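Local coordinates for protein Protease/Reverse transcriptase/ribonuclease H (PDB 7KSF) that probably matures viral proteins as an aspartic protease, copies the viral RNA genome into DNA as a reverse transcriptase and cleaves RNA in hybrids through its ribonuclease H, at residues I28-L33 with A73-Y78; E446-E451 with K476-L481; L454-N459 with Q516-Y521. The protein carries 1 engineered substitution. One frame throughout, in Å; residues are numbered along the deposited sequence.

Interaction 1 of 3, residues I28-L33 with A73-Y78; sequences IPESFL and ASPYEY
E30 and L33 reach A73 from one short turn, while P29 lies against the backbone of the loop that follows S74. In E30, CG stands anti to the carbonyl carbon (chi1 -67°), which sets it 3.7 Å from A73 CB and also close to the carbonyl oxygen of S74. Beyond CG the chain runs extended, and the carboxylate ends over the start of P75: OE2 is 3.8 Å from P75 N, a proline nitrogen with no hydrogen to give, so the approach is packing alone. L33 reaches the same alanine with one branch, its CD1 resting 3.6 Å from A73 CA.

P29 works through its ring. CB sits 3.6 Å from Y76 O, CG lies near that oxygen too, and CD is 3.8 Å from Y78 O, so the ring follows the carbonyls of the loop. Main-chain contact is thin: P29 pairs with S74 in parallel, and E30 N gives a weak, bent bond of 3.0 Å to S74 O. S74 itself turns the chain. Its OG, anti to the backbone N (chi1 170°), accepts from Y76 N at 3.2 Å, an ST turn that leads the strand out into the loop. Just beyond it, P75 CG stands 4.2 Å above the centre of the Y76 ring.

Toward strand 52-62, I28 packs on V58 and L33 on Y56, and the ring of Y78 meets those of H18 and H143. The parallel pairing of strand 26-29 with the end of strand 65-74, inside a curled mixed sheet, is consistent with the fold of retroviral aspartic proteases.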
# COMPACT_ATOMS: atom_id res chain seq x y z
N ILE A 28 -17.78 -2.09 39.03
CA ILE A 28 -16.42 -2.06 39.56
C ILE A 28 -15.75 -3.38 39.20
O ILE A 28 -16.42 -4.42 39.20
CB ILE A 28 -16.43 -1.81 41.08
CG1 ILE A 28 -16.66 -0.32 41.37
CG2 ILE A 28 -15.15 -2.33 41.75
CD1 ILE A 28 -16.49 0.07 42.83
N PRO A 29 -14.47 -3.38 38.82
CA PRO A 29 -13.77 -4.65 38.58
C PRO A 29 -13.96 -5.63 39.73
O PRO A 29 -13.93 -5.25 40.90
CB PRO A 29 -12.31 -4.23 38.43
CG PRO A 29 -12.39 -2.85 37.89
CD PRO A 29 -13.64 -2.22 38.45
N GLU A 30 -14.14 -6.90 39.37
CA GLU A 30 -14.56 -7.91 40.34
C GLU A 30 -13.54 -8.13 41.45
O GLU A 30 -13.92 -8.45 42.58
CB GLU A 30 -14.83 -9.24 39.61
CG GLU A 30 -16.03 -9.21 38.66
CD GLU A 30 -16.20 -10.52 37.91
OE1 GLU A 30 -15.30 -11.38 37.98
OE2 GLU A 30 -17.25 -10.69 37.24
N SER A 31 -12.25 -7.96 41.16
CA SER A 31 -11.21 -8.34 42.10
C SER A 31 -11.17 -7.45 43.35
O SER A 31 -10.49 -7.81 44.32
CB SER A 31 -9.84 -8.30 41.42
OG SER A 31 -9.43 -6.97 41.18
N PHE A 32 -11.87 -6.32 43.35
CA PHE A 32 -11.90 -5.43 44.50
C PHE A 32 -13.09 -5.67 45.42
O PHE A 32 -13.08 -5.18 46.55
CB PHE A 32 -11.90 -3.97 44.06
CG PHE A 32 -10.64 -3.55 43.36
CD1 PHE A 32 -9.50 -3.25 44.08
CD2 PHE A 32 -10.61 -3.43 41.98
CE1 PHE A 32 -8.34 -2.86 43.43
CE2 PHE A 32 -9.46 -3.04 41.33
CZ PHE A 32 -8.33 -2.75 42.06
N LEU A 33 -14.11 -6.40 44.97
CA LEU A 33 -15.34 -6.56 45.72
C LEU A 33 -15.42 -7.91 46.44
O LEU A 33 -16.49 -8.27 46.92
CB LEU A 33 -16.54 -6.38 44.80
CG LEU A 33 -16.52 -5.09 43.98
CD1 LEU A 33 -17.80 -4.97 43.17
CD2 LEU A 33 -16.33 -3.88 44.87
N ALA A 73 -20.42 -5.61 40.55
CA ALA A 73 -19.15 -6.07 39.99
C ALA A 73 -19.10 -5.82 38.49
O ALA A 73 -20.09 -5.46 37.85
CB ALA A 73 -18.95 -7.55 40.30
N SER A 74 -17.90 -6.02 37.92
CA SER A 74 -17.66 -5.84 36.50
C SER A 74 -16.54 -6.77 36.08
O SER A 74 -15.45 -6.71 36.67
CB SER A 74 -17.30 -4.40 36.15
OG SER A 74 -16.85 -4.29 34.81
N PRO A 75 -16.76 -7.63 35.08
CA PRO A 75 -15.67 -8.46 34.57
C PRO A 75 -14.62 -7.68 33.80
O PRO A 75 -13.63 -8.28 33.36
CB PRO A 75 -16.40 -9.45 33.64
CG PRO A 75 -17.63 -8.71 33.22
CD PRO A 75 -18.04 -7.88 34.40
N TYR A 76 -14.79 -6.37 33.64
CA TYR A 76 -13.86 -5.56 32.87
C TYR A 76 -12.79 -4.95 33.76
O TYR A 76 -12.83 -5.06 34.99
CB TYR A 76 -14.62 -4.47 32.12
CG TYR A 76 -15.82 -4.96 31.34
CD1 TYR A 76 -17.12 -4.62 31.72
CD2 TYR A 76 -15.67 -5.77 30.23
CE1 TYR A 76 -18.22 -5.07 31.02
CE2 TYR A 76 -16.76 -6.23 29.51
CZ TYR A 76 -18.03 -5.88 29.91
OH TYR A 76 -19.12 -6.33 29.21
N GLU A 77 -11.83 -4.29 33.13
CA GLU A 77 -10.73 -3.63 33.83
C GLU A 77 -10.98 -2.15 34.08
O GLU A 77 -10.17 -1.51 34.77
CB GLU A 77 -9.42 -3.81 33.05
CG GLU A 77 -9.29 -2.94 31.80
CD GLU A 77 -10.12 -3.45 30.63
OE1 GLU A 77 -10.72 -4.55 30.74
OE2 GLU A 77 -10.17 -2.76 29.59
N TYR A 78 -12.05 -1.59 33.54
CA TYR A 78 -12.38 -0.19 33.75
C TYR A 78 -13.57 -0.06 34.70
O TYR A 78 -14.32 -1.01 34.92
CB TYR A 78 -12.70 0.50 32.41
CG TYR A 78 -13.99 0.03 31.78
CD1 TYR A 78 -14.02 -1.11 30.99
CD2 TYR A 78 -15.18 0.73 31.97
CE1 TYR A 78 -15.20 -1.54 30.40
CE2 TYR A 78 -16.36 0.31 31.39
CZ TYR A 78 -16.37 -0.83 30.61
OH TYR A 78 -17.54 -1.26 30.04

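Interaction 2 of 3, residues E446-E451 with K476-L481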
# COMPACT_ATOMS: atom_id res chain seq x y z
N GLU A 446 7.07 -24.96 -21.78
CA GLU A 446 6.68 -26.33 -21.54
C GLU A 446 5.25 -26.39 -21.02
O GLU A 446 4.62 -25.37 -20.74
CB GLU A 446 7.65 -26.98 -20.55
CG GLU A 446 7.75 -28.50 -20.63
CD GLU A 446 8.93 -29.04 -19.86
OE1 GLU A 446 10.07 -28.61 -20.14
OE2 GLU A 446 8.72 -29.87 -18.96
N GLU A 447 4.72 -27.61 -20.91
CA GLU A 447 3.38 -27.83 -20.38
C GLU A 447 3.46 -28.29 -18.93
O GLU A 447 4.37 -29.02 -18.54
CB GLU A 447 2.62 -28.85 -21.22
CG GLU A 447 2.07 -28.32 -22.54
CD GLU A 447 0.74 -27.59 -22.38
OE1 GLU A 447 0.35 -27.31 -21.23
OE2 GLU A 447 0.09 -27.31 -23.41
N ARG A 448 2.49 -27.85 -18.13
CA ARG A 448 2.44 -28.22 -16.72
C ARG A 448 2.02 -29.68 -16.58
O ARG A 448 1.05 -30.13 -17.20
CB ARG A 448 1.46 -27.31 -15.98
CG ARG A 448 1.09 -27.76 -14.56
CD ARG A 448 2.30 -27.79 -13.64
NE ARG A 448 1.95 -28.25 -12.30
CZ ARG A 448 2.84 -28.50 -11.34
NH1 ARG A 448 4.13 -28.32 -11.57
NH2 ARG A 448 2.43 -28.92 -10.15
N LEU A 449 2.76 -30.43 -15.76
CA LEU A 449 2.49 -31.84 -15.56
C LEU A 449 1.94 -32.07 -14.15
O LEU A 449 2.62 -31.73 -13.17
CB LEU A 449 3.75 -32.67 -15.77
CG LEU A 449 4.48 -32.43 -17.09
CD1 LEU A 449 5.70 -33.32 -17.21
CD2 LEU A 449 3.54 -32.63 -18.27
N PRO A 450 0.74 -32.62 -14.01
CA PRO A 450 0.17 -32.82 -12.67
C PRO A 450 0.95 -33.79 -11.80
O PRO A 450 0.74 -33.82 -10.58
CB PRO A 450 -1.25 -33.34 -12.95
CG PRO A 450 -1.53 -32.92 -14.36
CD PRO A 450 -0.22 -32.98 -15.07
N GLU A 451 1.84 -34.60 -12.39
CA GLU A 451 2.62 -35.53 -11.59
C GLU A 451 3.81 -34.85 -10.92
O GLU A 451 3.98 -34.93 -9.70
CB GLU A 451 3.09 -36.70 -12.46
CG GLU A 451 4.26 -37.50 -11.88
CD GLU A 451 3.84 -38.50 -10.81
OE1 GLU A 451 2.86 -38.24 -10.08
OE2 GLU A 451 4.50 -39.55 -10.70
N LYS A 476 12.53 -26.93 -19.96
CA LYS A 476 11.82 -25.71 -20.30
C LYS A 476 10.89 -25.29 -19.17
O LYS A 476 10.26 -26.15 -18.54
CB LYS A 476 11.01 -25.89 -21.58
CG LYS A 476 11.80 -26.42 -22.76
CD LYS A 476 10.90 -26.57 -23.98
CE LYS A 476 11.67 -27.14 -25.16
NZ LYS A 476 10.80 -27.31 -26.35
N PRO A 477 10.78 -23.99 -18.91
CA PRO A 477 9.82 -23.52 -17.90
C PRO A 477 8.41 -23.49 -18.46
O PRO A 477 8.19 -23.18 -19.63
CB PRO A 477 10.31 -22.11 -17.56
CG PRO A 477 11.68 -22.01 -18.18
CD PRO A 477 11.66 -22.91 -19.36
N ILE A 478 7.44 -23.83 -17.60
CA ILE A 478 6.04 -23.78 -18.00
C ILE A 478 5.65 -22.35 -18.37
O ILE A 478 4.99 -22.12 -19.38
CB ILE A 478 5.14 -24.33 -16.88
CG1 ILE A 478 5.70 -25.66 -16.37
CG2 ILE A 478 3.71 -24.50 -17.37
CD1 ILE A 478 5.14 -26.08 -15.03
N MET A 479 6.08 -21.39 -17.56
CA MET A 479 5.74 -19.99 -17.78
C MET A 479 6.58 -19.08 -16.89
O MET A 479 6.67 -19.30 -15.68
CB MET A 479 4.25 -19.75 -17.50
CG MET A 479 3.76 -20.42 -16.24
SD MET A 479 2.43 -19.51 -15.44
CE MET A 479 3.29 -17.99 -15.00
N TYR A 480 7.21 -18.08 -17.49
CA TYR A 480 7.92 -17.08 -16.71
C TYR A 480 6.92 -16.09 -16.11
O TYR A 480 5.79 -15.95 -16.59
CB TYR A 480 8.95 -16.35 -17.57
CG TYR A 480 9.87 -17.27 -18.34
CD1 TYR A 480 9.57 -17.66 -19.64
CD2 TYR A 480 11.04 -17.75 -17.76
CE1 TYR A 480 10.42 -18.50 -20.34
CE2 TYR A 480 11.89 -18.59 -18.45
CZ TYR A 480 11.57 -18.96 -19.74
OH TYR A 480 12.42 -19.80 -20.44
N LEU A 481 7.35 -15.40 -15.06
CA LEU A 481 6.52 -14.38 -14.44
C LEU A 481 7.39 -13.24 -13.95
O LEU A 481 8.35 -13.45 -13.22
CB LEU A 481 5.70 -14.97 -13.28
CG LEU A 481 4.56 -14.07 -12.79
CD1 LEU A 481 3.61 -13.74 -13.93
CD2 LEU A 481 3.82 -14.74 -11.64
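E446 lays its side chain across K476, the two crossing at about a right angle. CB lies 3.4 Å from K476 O and also touches K476 CB. CG is anti to the backbone N (chi1 -156°), which sets it 4.0 Å from the same K476 O, and CD comes back nearer to that oxygen. At the tip the two oxygens part company. OE1 accepts from K476 N at 3.0 Å, met nearly along its C-O axis but with a bent N-H (140°); it also lies close to K476 O, an acceptor like itself, with which it makes no hydrogen bond. OE2 takes a hydrogen bond from N471 ND2. The carboxylate is therefore gripped by a main-chain and a side-chain donor. The lysine amine takes no part: K476 NZ is 6.4 Å from E446 OE1, so any attraction between the two charges acts at a distance.

The glutamate is tied at its root as well. E446 N gives a bond of 3.0 Å to P477 O, coming from well above the carbonyl plane.

Further along, I478 packs against the backbone and side chain of R448. Its CG2 sits 3.6 Å from R448 N, and its CD1 reaches 3.6 Å to R448 CD, at the edge of the guanidinium. R448 bends at chi2 (63°), which turns CD onto the isoleucine; its NH2 gives a weak bond to A513 O, at the C-terminal end of helix 494-513.

The loop after helix 426-440 is thus laid over the start of strand 477-484, an edge strand of the mixed sheet. Within it, M479 and L481 pair with Y469 and V467 of strand 464-471, and both set their side chains on K508 of helix 494-513. N471, at the end of strand 464-471, also gives a hydrogen bond to E447 O.

Interaction 3 of 3, residues L454-N459 with Q516-Y521; sequences LVIKVN and QEILVY
The ring of Y521 leans on V455: CG1 of the valine meets CD1 and CE1 of the tyrosine at 3.8 Å, approaching the ring at a slant. Near the plane of the ring, at its edge, lies I456 O, the oxygen that also accepts from Y521 N at 2.8 Å.

That bond is one rung of a regular parallel ladder. L519 N gives to L454 O, I456 N to L519 O at 3.1 Å, and V458 N to Y521 O, with a weak bond from L454 N to E517 O at the entry. CA-H groups of I518 and V520 lie near the same L454 and I456 oxygens.

On the other face of the sheet from V455 and Y521, branched side chains pack side by side. I456 CG1 stands anti to its own carbonyl carbon (chi1 -52°), and from there I456 CD1 reaches 3.7 Å to I518 CG2. L454 CB faces I518 CG1 at 4.0 Å, and V458 CG2 meets V520 CG1 at 4.1 Å.

L454, I456 and I518 turn this face to helix 494-513, where L512, A509 and M510 receive them. On the opposite face K457 makes a cation-pi contact with Y470. Strand 454-460 lies between 464-471, antiparallel to it, and 518-522; beyond that comes 557-561, giving the 3-2-1-4-5 order of an RNase H-like sheet.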
# COMPACT_ATOMS: atom_id res chain seq x y z
N LEU A 454 5.88 -28.58 -8.48
CA LEU A 454 6.04 -27.26 -9.07
C LEU A 454 7.32 -26.62 -8.54
O LEU A 454 7.44 -26.38 -7.33
CB LEU A 454 4.83 -26.38 -8.76
CG LEU A 454 4.34 -25.40 -9.83
CD1 LEU A 454 3.06 -24.72 -9.37
CD2 LEU A 454 5.41 -24.36 -10.16
N VAL A 455 8.26 -26.34 -9.44
CA VAL A 455 9.54 -25.71 -9.09
C VAL A 455 9.49 -24.25 -9.50
O VAL A 455 9.13 -23.93 -10.64
CB VAL A 455 10.72 -26.43 -9.76
CG1 VAL A 455 11.97 -25.58 -9.68
CG2 VAL A 455 10.95 -27.78 -9.11
N ILE A 456 9.85 -23.36 -8.58
CA ILE A 456 9.83 -21.93 -8.81
C ILE A 456 11.20 -21.36 -8.47
O ILE A 456 11.64 -21.47 -7.32
CB ILE A 456 8.74 -21.22 -7.99
CG1 ILE A 456 7.39 -21.90 -8.20
CG2 ILE A 456 8.65 -19.76 -8.37
CD1 ILE A 456 6.30 -21.34 -7.32
N LYS A 457 11.86 -20.76 -9.45
CA LYS A 457 13.13 -20.08 -9.24
C LYS A 457 12.88 -18.58 -9.20
O LYS A 457 12.30 -18.01 -10.14
CB LYS A 457 14.13 -20.44 -10.33
CG LYS A 457 14.54 -21.91 -10.33
CD LYS A 457 15.64 -22.18 -11.34
CE LYS A 457 16.18 -23.59 -11.21
NZ LYS A 457 17.33 -23.82 -12.13
N VAL A 458 13.32 -17.93 -8.13
CA VAL A 458 12.97 -16.53 -7.86
C VAL A 458 14.25 -15.73 -7.67
O VAL A 458 15.11 -16.08 -6.84
CB VAL A 458 12.06 -16.40 -6.62
CG1 VAL A 458 11.69 -14.95 -6.40
CG2 VAL A 458 10.82 -17.25 -6.79
N ASN A 459 14.37 -14.64 -8.42
CA ASN A 459 15.41 -13.64 -8.25
C ASN A 459 14.78 -12.28 -8.53
O ASN A 459 13.68 -12.20 -9.09
CB ASN A 459 16.62 -13.91 -9.16
CG ASN A 459 17.92 -13.37 -8.59
OD1 ASN A 459 17.92 -12.42 -7.82
ND2 ASN A 459 19.03 -13.99 -8.97
N GLN A 516 -0.24 -30.36 -5.73
CA GLN A 516 1.15 -30.80 -5.73
C GLN A 516 1.99 -29.89 -4.84
O GLN A 516 1.75 -28.68 -4.77
CB GLN A 516 1.72 -30.82 -7.15
CG GLN A 516 1.25 -31.99 -7.98
CD GLN A 516 1.79 -33.31 -7.47
OE1 GLN A 516 2.88 -33.37 -6.89
NE2 GLN A 516 1.04 -34.39 -7.67
N GLU A 517 2.91 -30.53 -4.10
CA GLU A 517 3.83 -29.75 -3.29
C GLU A 517 4.67 -28.83 -4.16
O GLU A 517 4.96 -29.14 -5.32
CB GLU A 517 4.74 -30.67 -2.48
CG GLU A 517 4.00 -31.65 -1.57
CD GLU A 517 4.94 -32.58 -0.82
OE1 GLU A 517 6.17 -32.42 -0.96
OE2 GLU A 517 4.44 -33.46 -0.09
N ILE A 518 5.06 -27.70 -3.60
CA ILE A 518 5.80 -26.66 -4.31
C ILE A 518 7.16 -26.49 -3.66
O ILE A 518 7.25 -26.30 -2.44
CB ILE A 518 5.03 -25.32 -4.32
CG1 ILE A 518 3.68 -25.49 -5.00
CG2 ILE A 518 5.85 -24.24 -5.00
CD1 ILE A 518 2.86 -24.23 -5.03
N LEU A 519 8.21 -26.56 -4.46
CA LEU A 519 9.57 -26.32 -4.00
C LEU A 519 10.09 -25.04 -4.66
O LEU A 519 10.00 -24.89 -5.88
CB LEU A 519 10.49 -27.50 -4.33
CG LEU A 519 10.45 -28.72 -3.41
CD1 LEU A 519 9.14 -29.50 -3.55
CD2 LEU A 519 11.64 -29.61 -3.70
N VAL A 520 10.62 -24.14 -3.85
CA VAL A 520 11.07 -22.83 -4.31
C VAL A 520 12.57 -22.75 -4.12
O VAL A 520 13.08 -23.02 -3.02
CB VAL A 520 10.35 -21.69 -3.58
CG1 VAL A 520 10.83 -20.35 -4.11
CG2 VAL A 520 8.85 -21.82 -3.75
N TYR A 521 13.28 -22.39 -5.18
CA TYR A 521 14.72 -22.16 -5.12
C TYR A 521 14.98 -20.66 -5.14
O TYR A 521 14.31 -19.91 -5.86
CB TYR A 521 15.43 -22.85 -6.29
CG TYR A 521 15.35 -24.36 -6.22
CD1 TYR A 521 14.23 -25.04 -6.68
CD2 TYR A 521 16.40 -25.10 -5.69
CE1 TYR A 521 14.15 -26.41 -6.62
CE2 TYR A 521 16.33 -26.48 -5.62
CZ TYR A 521 15.20 -27.13 -6.09
OH TYR A 521 15.13 -28.50 -6.02

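Interactions 2 and 3 belong to one RNase H-like sheet and touch each other, their centres about 11 Å apart; interaction 1 lies in the protease part, its nearest atoms about 45 Å from interaction 2 and about 43 Å from interaction 3. Interaction 3 is the buried one, the central strand 454-460 and its neighbour 518-522 joined by a regular ladder and aliphatic packing under a helix. Interaction 2, at that sheet's margin, is partly buried and mixes polar bonds of a glutamate with isoleucine packing on an arginine. R448 links the two: its guanidinium packs on L454 and Q516. Interaction 1, also partly buried, is parallel like interaction 3 but more loosely bonded, through proline, alanine and turn contacts.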